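Internalin (Listeria monocytogenes serotype 4b, PDB 4FMZ) is an internalin (InlF), a leucine-rich repeat protein that probably takes part in adhesion to host cells and their invasion. Local coordinates at residues L87-T101 with N108-I122. Numbering follows the deposited sequence.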
ATOM      1  N   LEU A  87      17.674 -11.380 -17.486  1.00 29.09           N
ATOM      2  CA  LEU A  87      18.213 -10.090 -17.031  1.00 28.39           C
ATOM      3  C   LEU A  87      18.413 -10.152 -15.510  1.00 31.61           C
ATOM      4  O   LEU A  87      17.791  -9.420 -14.738  1.00 29.79           O
ATOM      5  CB  LEU A  87      17.305  -8.923 -17.478  1.00 27.42           C
ATOM      6  CG  LEU A  87      17.183  -8.758 -19.008  1.00 31.32           C
ATOM      7  CD1 LEU A  87      16.300  -7.570 -19.371  1.00 30.31           C
ATOM      8  CD2 LEU A  87      18.570  -8.633 -19.673  1.00 32.11           C
ATOM      9  N   VAL A  88      19.332 -11.027 -15.098  1.00 28.75           N
ATOM     10  CA  VAL A  88      19.584 -11.377 -13.698  1.00 29.07           C
ATOM     11  C   VAL A  88      20.226 -10.239 -12.878  1.00 33.32           C
ATOM     12  O   VAL A  88      20.253 -10.363 -11.659  1.00 34.61           O
ATOM     13  CB  VAL A  88      20.385 -12.701 -13.570  1.00 33.42           C
ATOM     14  CG1 VAL A  88      19.580 -13.874 -14.146  1.00 33.42           C
ATOM     15  CG2 VAL A  88      21.768 -12.591 -14.226  1.00 33.42           C
ATOM     16  N   LYS A  89      20.694  -9.131 -13.504  1.00 29.49           N
ATOM     17  CA  LYS A  89      21.236  -7.997 -12.730  1.00 28.18           C
ATOM     18  C   LYS A  89      20.117  -7.020 -12.289  1.00 30.97           C
ATOM     19  O   LYS A  89      20.395  -6.040 -11.589  1.00 30.48           O
ATOM     20  CB  LYS A  89      22.301  -7.246 -13.529  1.00 28.95           C
ATOM     21  CG  LYS A  89      23.627  -7.983 -13.637  1.00 29.13           C
ATOM     22  CD  LYS A  89      24.667  -7.059 -14.282  1.00 29.73           C
ATOM     23  CE  LYS A  89      26.047  -7.640 -14.363  1.00 39.81           C
ATOM     24  NZ  LYS A  89      27.032  -6.612 -14.780  1.00 50.39           N
ATOM     25  N   LEU A  90      18.862  -7.280 -12.698  1.00 26.74           N
ATOM     26  CA  LEU A  90      17.726  -6.434 -12.309  1.00 25.78           C
ATOM     27  C   LEU A  90      17.524  -6.425 -10.789  1.00 30.22           C
ATOM     28  O   LEU A  90      17.445  -7.490 -10.153  1.00 28.68           O
ATOM     29  CB  LEU A  90      16.414  -6.874 -12.994  1.00 24.84           C
ATOM     30  CG  LEU A  90      16.220  -6.439 -14.443  1.00 27.27           C
ATOM     31  CD1 LEU A  90      15.008  -7.138 -15.036  1.00 26.58           C
ATOM     32  CD2 LEU A  90      16.093  -4.916 -14.568  1.00 28.14           C
ATOM     33  N   THR A  91      17.469  -5.207 -10.224  1.00 27.65           N
ATOM     34  CA  THR A  91      17.229  -4.963  -8.804  1.00 27.33           C
ATOM     35  C   THR A  91      15.888  -4.238  -8.641  1.00 29.81           C
ATOM     36  O   THR A  91      15.200  -4.468  -7.649  1.00 28.79           O
ATOM     37  CB  THR A  91      18.380  -4.176  -8.153  1.00 34.24           C
ATOM     38  OG1 THR A  91      18.505  -2.899  -8.781  1.00 33.43           O
ATOM     39  CG2 THR A  91      19.711  -4.933  -8.173  1.00 31.73           C
ATOM     40  N   ASN A  92      15.532  -3.355  -9.606  1.00 24.70           N
ATOM     41  CA  ASN A  92      14.290  -2.574  -9.596  1.00 24.82           C
ATOM     42  C   ASN A  92      13.499  -2.824 -10.868  1.00 28.82           C
ATOM     43  O   ASN A  92      13.985  -2.537 -11.964  1.00 29.37           O
ATOM     44  CB  ASN A  92      14.575  -1.072  -9.429  1.00 26.94           C
ATOM     45  CG  ASN A  92      15.390  -0.726  -8.204  1.00 41.35           C
ATOM     46  OD1 ASN A  92      16.512  -1.204  -8.000  1.00 33.78           O
ATOM     47  ND2 ASN A  92      14.852   0.137  -7.366  1.00 30.44           N
ATOM     48  N   LEU A  93      12.290  -3.377 -10.726  1.00 24.95           N
ATOM     49  CA  LEU A  93      11.437  -3.689 -11.870  1.00 24.40           C
ATOM     50  C   LEU A  93      10.017  -3.187 -11.614  1.00 26.81           C
ATOM     51  O   LEU A  93       9.341  -3.682 -10.703  1.00 24.52           O
ATOM     52  CB  LEU A  93      11.467  -5.214 -12.132  1.00 24.37           C
ATOM     53  CG  LEU A  93      10.607  -5.775 -13.264  1.00 28.17           C
ATOM     54  CD1 LEU A  93      10.934  -5.112 -14.608  1.00 27.71           C
ATOM     55  CD2 LEU A  93      10.820  -7.268 -13.381  1.00 29.64           C
ATOM     56  N   TYR A  94       9.574  -2.203 -12.421  1.00 23.51           N
ATOM     57  CA  TYR A  94       8.252  -1.570 -12.302  1.00 23.25           C
ATOM     58  C   TYR A  94       7.445  -1.887 -13.545  1.00 27.45           C
ATOM     59  O   TYR A  94       7.693  -1.315 -14.600  1.00 27.75           O
ATOM     60  CB  TYR A  94       8.410  -0.053 -12.087  1.00 24.30           C
ATOM     61  CG  TYR A  94       9.403   0.270 -10.985  1.00 26.07           C
ATOM     62  CD1 TYR A  94       9.110  -0.013  -9.643  1.00 28.07           C
ATOM     63  CD2 TYR A  94      10.665   0.771 -11.282  1.00 26.78           C
ATOM     64  CE1 TYR A  94      10.029   0.254  -8.624  1.00 28.96           C
ATOM     65  CE2 TYR A  94      11.592   1.048 -10.269  1.00 27.55           C
ATOM     66  CZ  TYR A  94      11.268   0.789  -8.937  1.00 35.71           C
ATOM     67  OH  TYR A  94      12.158   1.052  -7.912  1.00 36.43           O
ATOM     68  N   ILE A  95       6.552  -2.876 -13.452  1.00 24.57           N
ATOM     69  CA  ILE A  95       5.776  -3.311 -14.613  1.00 25.60           C
ATOM     70  C   ILE A  95       4.293  -3.355 -14.299  1.00 29.01           C
ATOM     71  O   ILE A  95       3.565  -4.169 -14.870  1.00 28.96           O
ATOM     72  CB  ILE A  95       6.280  -4.652 -15.224  1.00 29.78           C
ATOM     73  CG1 ILE A  95       6.639  -5.691 -14.140  1.00 30.89           C
ATOM     74  CG2 ILE A  95       7.445  -4.391 -16.172  1.00 31.57           C
ATOM     75  CD1 ILE A  95       7.030  -7.115 -14.679  1.00 40.13           C
ATOM     76  N   GLY A  96       3.855  -2.439 -13.432  1.00 25.86           N
ATOM     77  CA  GLY A  96       2.450  -2.273 -13.087  1.00 24.86           C
ATOM     78  C   GLY A  96       1.693  -1.600 -14.224  1.00 28.07           C
ATOM     79  O   GLY A  96       2.307  -1.053 -15.140  1.00 27.16           O
ATOM     80  N   THR A  97       0.353  -1.614 -14.162  1.00 24.96           N
ATOM     81  CA  THR A  97      -0.596  -1.039 -15.142  1.00 24.82           C
ATOM     82  C   THR A  97      -0.280  -1.550 -16.583  1.00 29.05           C
ATOM     83  O   THR A  97      -0.149  -0.779 -17.534  1.00 27.74           O
ATOM     84  CB  THR A  97      -0.727   0.509 -15.038  1.00 34.87           C
ATOM     85  OG1 THR A  97       0.554   1.120 -14.983  1.00 35.59           O
ATOM     86  CG2 THR A  97      -1.521   0.949 -13.823  1.00 36.22           C
ATOM     87  N   ASN A  98      -0.147  -2.866 -16.712  1.00 26.15           N
ATOM     88  CA  ASN A  98       0.066  -3.557 -17.986  1.00 26.20           C
ATOM     89  C   ASN A  98      -0.992  -4.663 -18.072  1.00 30.67           C
ATOM     90  O   ASN A  98      -1.988  -4.599 -17.342  1.00 28.81           O
ATOM     91  CB  ASN A  98       1.506  -4.088 -18.087  1.00 26.68           C
ATOM     92  CG  ASN A  98       2.479  -3.049 -18.564  1.00 35.33           C
ATOM     93  OD1 ASN A  98       2.469  -2.672 -19.725  1.00 29.83           O
ATOM     94  ND2 ASN A  98       3.329  -2.548 -17.682  1.00 27.50           N
ATOM     95  N   LYS A  99      -0.798  -5.659 -18.937  1.00 28.02           N
ATOM     96  CA  LYS A  99      -1.759  -6.750 -19.087  1.00 28.12           C
ATOM     97  C   LYS A  99      -1.080  -8.084 -18.775  1.00 30.58           C
ATOM     98  O   LYS A  99      -1.434  -9.109 -19.365  1.00 31.01           O
ATOM     99  CB  LYS A  99      -2.331  -6.743 -20.521  1.00 30.89           C
ATOM    100  CG  LYS A  99      -3.230  -5.560 -20.840  1.00 41.54           C
ATOM    101  CD  LYS A  99      -3.408  -5.405 -22.347  1.00 52.06           C
ATOM    102  CE  LYS A  99      -4.735  -4.779 -22.727  1.00 65.48           C
ATOM    103  NZ  LYS A  99      -4.849  -3.358 -22.290  1.00 72.42           N
ATOM    104  N   ILE A 100      -0.117  -8.073 -17.833  1.00 26.78           N
ATOM    105  CA  ILE A 100       0.667  -9.250 -17.461  1.00 26.76           C
ATOM    106  C   ILE A 100      -0.176 -10.229 -16.626  1.00 31.50           C
ATOM    107  O   ILE A 100      -0.834  -9.832 -15.663  1.00 31.42           O
ATOM    108  CB  ILE A 100       1.991  -8.845 -16.743  1.00 29.52           C
ATOM    109  CG1 ILE A 100       2.937  -8.071 -17.702  1.00 29.79           C
ATOM    110  CG2 ILE A 100       2.717 -10.065 -16.184  1.00 29.86           C
ATOM    111  CD1 ILE A 100       3.769  -6.996 -17.024  1.00 34.09           C
ATOM    112  N   THR A 101      -0.132 -11.520 -17.000  1.00 29.11           N
ATOM    113  CA  THR A 101      -0.833 -12.587 -16.280  1.00 29.88           C
ATOM    114  C   THR A 101       0.198 -13.614 -15.784  1.00 33.46           C
ATOM    115  O   THR A 101       0.205 -13.947 -14.605  1.00 32.57           O
ATOM    116  CB  THR A 101      -1.935 -13.217 -17.147  1.00 39.90           C
ATOM    117  OG1 THR A 101      -1.351 -13.704 -18.355  1.00 46.95           O
ATOM    118  CG2 THR A 101      -3.032 -12.225 -17.491  1.00 35.39           C
ATOM    119  N   ASN A 108      14.175 -16.391 -12.141  1.00 33.77           N
ATOM    120  CA  ASN A 108      15.633 -16.382 -11.927  1.00 34.04           C
ATOM    121  C   ASN A 108      16.164 -14.983 -11.544  1.00 36.44           C
ATOM    122  O   ASN A 108      17.375 -14.814 -11.361  1.00 36.18           O
ATOM    123  CB  ASN A 108      16.372 -16.893 -13.171  1.00 39.91           C
ATOM    124  CG  ASN A 108      16.038 -18.310 -13.592  1.00 74.40           C
ATOM    125  OD1 ASN A 108      15.556 -19.131 -12.805  1.00 69.59           O
ATOM    126  ND2 ASN A 108      16.306 -18.637 -14.852  1.00 72.32           N
ATOM    127  N   LEU A 109      15.268 -13.981 -11.402  1.00 30.97           N
ATOM    128  CA  LEU A 109      15.711 -12.611 -11.101  1.00 29.20           C
ATOM    129  C   LEU A 109      15.863 -12.434  -9.579  1.00 32.36           C
ATOM    130  O   LEU A 109      15.251 -11.554  -8.971  1.00 29.50           O
ATOM    131  CB  LEU A 109      14.757 -11.570 -11.726  1.00 28.22           C
ATOM    132  CG  LEU A 109      14.360 -11.757 -13.207  1.00 32.01           C
ATOM    133  CD1 LEU A 109      13.557 -10.563 -13.708  1.00 31.14           C
ATOM    134  CD2 LEU A 109      15.586 -11.952 -14.103  1.00 35.52           C
ATOM    135  N   THR A 110      16.759 -13.256  -8.987  1.00 30.97           N
ATOM    136  CA  THR A 110      16.982 -13.356  -7.537  1.00 31.49           C
ATOM    137  C   THR A 110      17.698 -12.132  -6.925  1.00 35.60           C
ATOM    138  O   THR A 110      17.820 -12.083  -5.704  1.00 36.73           O
ATOM    139  CB  THR A 110      17.686 -14.662  -7.195  1.00 35.61           C
ATOM    140  OG1 THR A 110      18.912 -14.780  -7.939  1.00 33.37           O
ATOM    141  CG2 THR A 110      16.789 -15.874  -7.439  1.00 34.37           C
ATOM    142  N   ASN A 111      18.114 -11.133  -7.732  1.00 30.54           N
ATOM    143  CA  ASN A 111      18.695  -9.907  -7.170  1.00 29.74           C
ATOM    144  C   ASN A 111      17.622  -8.800  -7.029  1.00 31.02           C
ATOM    145  O   ASN A 111      17.927  -7.700  -6.554  1.00 30.34           O
ATOM    146  CB  ASN A 111      19.871  -9.423  -7.997  1.00 31.12           C
ATOM    147  CG  ASN A 111      21.054 -10.342  -7.887  1.00 53.04           C
ATOM    148  OD1 ASN A 111      21.399 -10.839  -6.809  1.00 43.93           O
ATOM    149  ND2 ASN A 111      21.680 -10.606  -9.012  1.00 48.37           N
ATOM    150  N   LEU A 112      16.366  -9.101  -7.414  1.00 26.00           N
ATOM    151  CA  LEU A 112      15.274  -8.131  -7.309  1.00 25.97           C
ATOM    152  C   LEU A 112      15.044  -7.689  -5.844  1.00 32.54           C
ATOM    153  O   LEU A 112      14.979  -8.521  -4.932  1.00 32.38           O
ATOM    154  CB  LEU A 112      13.975  -8.689  -7.902  1.00 25.51           C
ATOM    155  CG  LEU A 112      13.811  -8.555  -9.421  1.00 29.39           C
ATOM    156  CD1 LEU A 112      12.548  -9.254  -9.880  1.00 29.12           C
ATOM    157  CD2 LEU A 112      13.805  -7.081  -9.864  1.00 29.92           C
ATOM    158  N   ARG A 113      15.012  -6.364  -5.644  1.00 29.80           N
ATOM    159  CA  ARG A 113      14.802  -5.711  -4.353  1.00 29.17           C
ATOM    160  C   ARG A 113      13.443  -5.004  -4.357  1.00 27.94           C
ATOM    161  O   ARG A 113      12.721  -5.012  -3.348  1.00 24.95           O
ATOM    162  CB  ARG A 113      15.933  -4.697  -4.070  1.00 29.89           C
ATOM    163  CG  ARG A 113      17.353  -5.263  -4.065  1.00 34.43           C
ATOM    164  CD  ARG A 113      17.662  -6.263  -2.953  1.00 47.87           C
ATOM    165  NE  ARG A 113      17.175  -5.880  -1.618  1.00 60.00           N
ATOM    166  CZ  ARG A 113      17.773  -5.011  -0.804  1.00 74.57           C
ATOM    167  NH1 ARG A 113      18.871  -4.371  -1.192  1.00 63.85           N
ATOM    168  NH2 ARG A 113      17.264  -4.758   0.395  1.00 58.41           N
ATOM    169  N   GLU A 114      13.096  -4.396  -5.499  1.00 23.86           N
ATOM    170  CA  GLU A 114      11.826  -3.685  -5.658  1.00 24.00           C
ATOM    171  C   GLU A 114      11.098  -4.191  -6.900  1.00 27.08           C
ATOM    172  O   GLU A 114      11.658  -4.168  -8.006  1.00 25.69           O
ATOM    173  CB  GLU A 114      12.041  -2.166  -5.737  1.00 25.80           C
ATOM    174  CG  GLU A 114      12.650  -1.552  -4.490  1.00 37.50           C
ATOM    175  CD  GLU A 114      12.461  -0.056  -4.335  1.00 58.75           C
ATOM    176  OE1 GLU A 114      11.522   0.502  -4.950  1.00 40.52           O
ATOM    177  OE2 GLU A 114      13.259   0.559  -3.587  1.00 54.75           O
ATOM    178  N   LEU A 115       9.871  -4.681  -6.710  1.00 23.13           N
ATOM    179  CA  LEU A 115       9.069  -5.229  -7.800  1.00 23.16           C
ATOM    180  C   LEU A 115       7.616  -4.785  -7.696  1.00 25.24           C
ATOM    181  O   LEU A 115       6.948  -5.121  -6.713  1.00 25.54           O
ATOM    182  CB  LEU A 115       9.176  -6.768  -7.797  1.00 23.29           C
ATOM    183  CG  LEU A 115       8.268  -7.553  -8.755  1.00 26.76           C
ATOM    184  CD1 LEU A 115       8.654  -7.323 -10.237  1.00 26.29           C
ATOM    185  CD2 LEU A 115       8.322  -9.011  -8.420  1.00 25.11           C
ATOM    186  N   TYR A 116       7.130  -4.002  -8.698  1.00 21.87           N
ATOM    187  CA  TYR A 116       5.725  -3.549  -8.718  1.00 22.39           C
ATOM    188  C   TYR A 116       5.010  -4.221  -9.873  1.00 27.14           C
ATOM    189  O   TYR A 116       5.450  -4.138 -11.024  1.00 26.33           O
ATOM    190  CB  TYR A 116       5.551  -2.015  -8.818  1.00 22.89           C
ATOM    191  CG  TYR A 116       6.237  -1.155  -7.774  1.00 24.30           C
ATOM    192  CD1 TYR A 116       6.810  -1.720  -6.638  1.00 25.93           C
ATOM    193  CD2 TYR A 116       6.303   0.225  -7.919  1.00 25.33           C
ATOM    194  CE1 TYR A 116       7.477  -0.935  -5.698  1.00 27.23           C
ATOM    195  CE2 TYR A 116       6.962   1.021  -6.983  1.00 26.39           C
ATOM    196  CZ  TYR A 116       7.544   0.435  -5.872  1.00 31.45           C
ATOM    197  OH  TYR A 116       8.239   1.196  -4.969  1.00 28.37           O
ATOM    198  N   LEU A 117       3.929  -4.907  -9.542  1.00 23.47           N
ATOM    199  CA  LEU A 117       3.075  -5.653 -10.459  1.00 23.92           C
ATOM    200  C   LEU A 117       1.632  -5.215 -10.271  1.00 27.59           C
ATOM    201  O   LEU A 117       0.700  -5.965 -10.582  1.00 28.11           O
ATOM    202  CB  LEU A 117       3.231  -7.156 -10.165  1.00 24.65           C
ATOM    203  CG  LEU A 117       4.570  -7.782 -10.545  1.00 30.39           C
ATOM    204  CD1 LEU A 117       4.767  -9.089  -9.819  1.00 30.78           C
ATOM    205  CD2 LEU A 117       4.668  -7.982 -12.044  1.00 32.64           C
ATOM    206  N   ASN A 118       1.452  -4.001  -9.743  1.00 24.08           N
ATOM    207  CA  ASN A 118       0.134  -3.429  -9.455  1.00 24.61           C
ATOM    208  C   ASN A 118      -0.688  -3.228 -10.718  1.00 28.85           C
ATOM    209  O   ASN A 118      -0.155  -2.830 -11.753  1.00 28.36           O
ATOM    210  CB  ASN A 118       0.257  -2.092  -8.706  1.00 24.78           C
ATOM    211  CG  ASN A 118       1.076  -1.065  -9.455  1.00 38.05           C
ATOM    212  OD1 ASN A 118       2.284  -1.216  -9.640  1.00 32.57           O
ATOM    213  ND2 ASN A 118       0.432  -0.036  -9.966  1.00 32.11           N
ATOM    214  N   GLU A 119      -1.993  -3.516 -10.621  1.00 25.95           N
ATOM    215  CA  GLU A 119      -2.969  -3.366 -11.703  1.00 26.92           C
ATOM    216  C   GLU A 119      -2.631  -4.239 -12.941  1.00 32.18           C
ATOM    217  O   GLU A 119      -2.910  -3.854 -14.074  1.00 33.58           O
ATOM    218  CB  GLU A 119      -3.175  -1.883 -12.091  1.00 28.39           C
ATOM    219  CG  GLU A 119      -3.840  -1.087 -10.979  1.00 39.83           C
ATOM    220  CD  GLU A 119      -3.784   0.422 -11.107  1.00 65.62           C
ATOM    221  OE1 GLU A 119      -4.609   0.979 -11.868  1.00 46.91           O
ATOM    222  OE2 GLU A 119      -2.949   1.050 -10.414  1.00 63.26           O
ATOM    223  N   ASP A 120      -2.067  -5.426 -12.703  1.00 26.74           N
ATOM    224  CA  ASP A 120      -1.842  -6.421 -13.738  1.00 26.27           C
ATOM    225  C   ASP A 120      -2.955  -7.465 -13.564  1.00 33.41           C
ATOM    226  O   ASP A 120      -3.933  -7.161 -12.879  1.00 34.20           O
ATOM    227  CB  ASP A 120      -0.414  -7.001 -13.630  1.00 26.42           C
ATOM    228  CG  ASP A 120       0.636  -6.131 -14.307  1.00 28.49           C
ATOM    229  OD1 ASP A 120       0.386  -5.672 -15.427  1.00 26.16           O
ATOM    230  OD2 ASP A 120       1.716  -5.938 -13.723  1.00 30.43           O
ATOM    231  N   ASN A 121      -2.851  -8.666 -14.162  1.00 32.59           N
ATOM    232  CA  ASN A 121      -3.878  -9.686 -13.920  1.00 33.32           C
ATOM    233  C   ASN A 121      -3.208 -11.005 -13.502  1.00 35.79           C
ATOM    234  O   ASN A 121      -3.411 -12.055 -14.120  1.00 35.68           O
ATOM    235  CB  ASN A 121      -4.823  -9.864 -15.113  1.00 37.36           C
ATOM    236  CG  ASN A 121      -6.068 -10.666 -14.775  1.00 57.23           C
ATOM    237  OD1 ASN A 121      -6.453 -10.830 -13.611  1.00 50.78           O
ATOM    238  ND2 ASN A 121      -6.700 -11.227 -15.785  1.00 53.10           N
ATOM    239  N   ILE A 122      -2.414 -10.943 -12.428  1.00 31.47           N
ATOM    240  CA  ILE A 122      -1.672 -12.100 -11.939  1.00 31.08           C
ATOM    241  C   ILE A 122      -2.497 -12.846 -10.875  1.00 36.01           C
ATOM    242  O   ILE A 122      -3.045 -12.228  -9.963  1.00 34.56           O
ATOM    243  CB  ILE A 122      -0.274 -11.672 -11.403  1.00 33.84           C
ATOM    244  CG1 ILE A 122       0.543 -10.908 -12.481  1.00 33.76           C
ATOM    245  CG2 ILE A 122       0.529 -12.883 -10.890  1.00 34.96           C
ATOM    246  CD1 ILE A 122       1.374  -9.816 -11.912  1.00 36.64           C
TER
HETATM  247  O   HOH W   1      17.752 -10.083 -10.502  1.00 24.78           O
HETATM  248  O   HOH W   2       4.572  -0.265 -11.497  1.00 25.60           O
HETATM  249  O   HOH W   3       1.409   1.514 -12.455  1.00 43.12           O
HETATM  250  O   HOH W   4      -4.089  -3.218 -16.256  1.00 44.31           O
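Thr-91 O is gripped by two backbone amides of the next coil, Arg-113 N at 2.8 Å and Glu-114 N at 3.0 Å. These are neighbouring coils of the internalin leucine-rich repeat solenoid. Strands 92-94 and 114-116 lie parallel in register. Leu-93 N and Leu-93 O continue the ladder to Glu-114 O and Tyr-116 N.

Asn-92, Tyr-94, Glu-114 and Tyr-116 share one face of the strands. The edge of Tyr-94 meets a face of Tyr-116 in a T-shaped pair, planes at 62°, with Tyr-94 CD1 3.3 Å from Tyr-116 CD2. Tyr-94 OH donates to Glu-114 OE1 from above the carboxylate plane, 3.1 Å away. It also accepts a nearly straight bond from Asn-92 ND2, 174° at the hydrogen, so it has two partners. Tyr-70 adds a further edge-to-face ring to Tyr-94.

On the other face Leu-93 and Leu-115 run side by side into the repeat core. Both have CG anti to the backbone N (chi1 178° for Leu-93) and similar second torsions; Leu-93 CD2 lies 3.8 Å from Leu-115 CD1. Beyond the strands, Thr-97 N donates to Asn-118 O at 2.7 Å. Asp-120 OD1 accepts weak bonds from Asn-98 N, at 3.1 Å, and Ile-100 N.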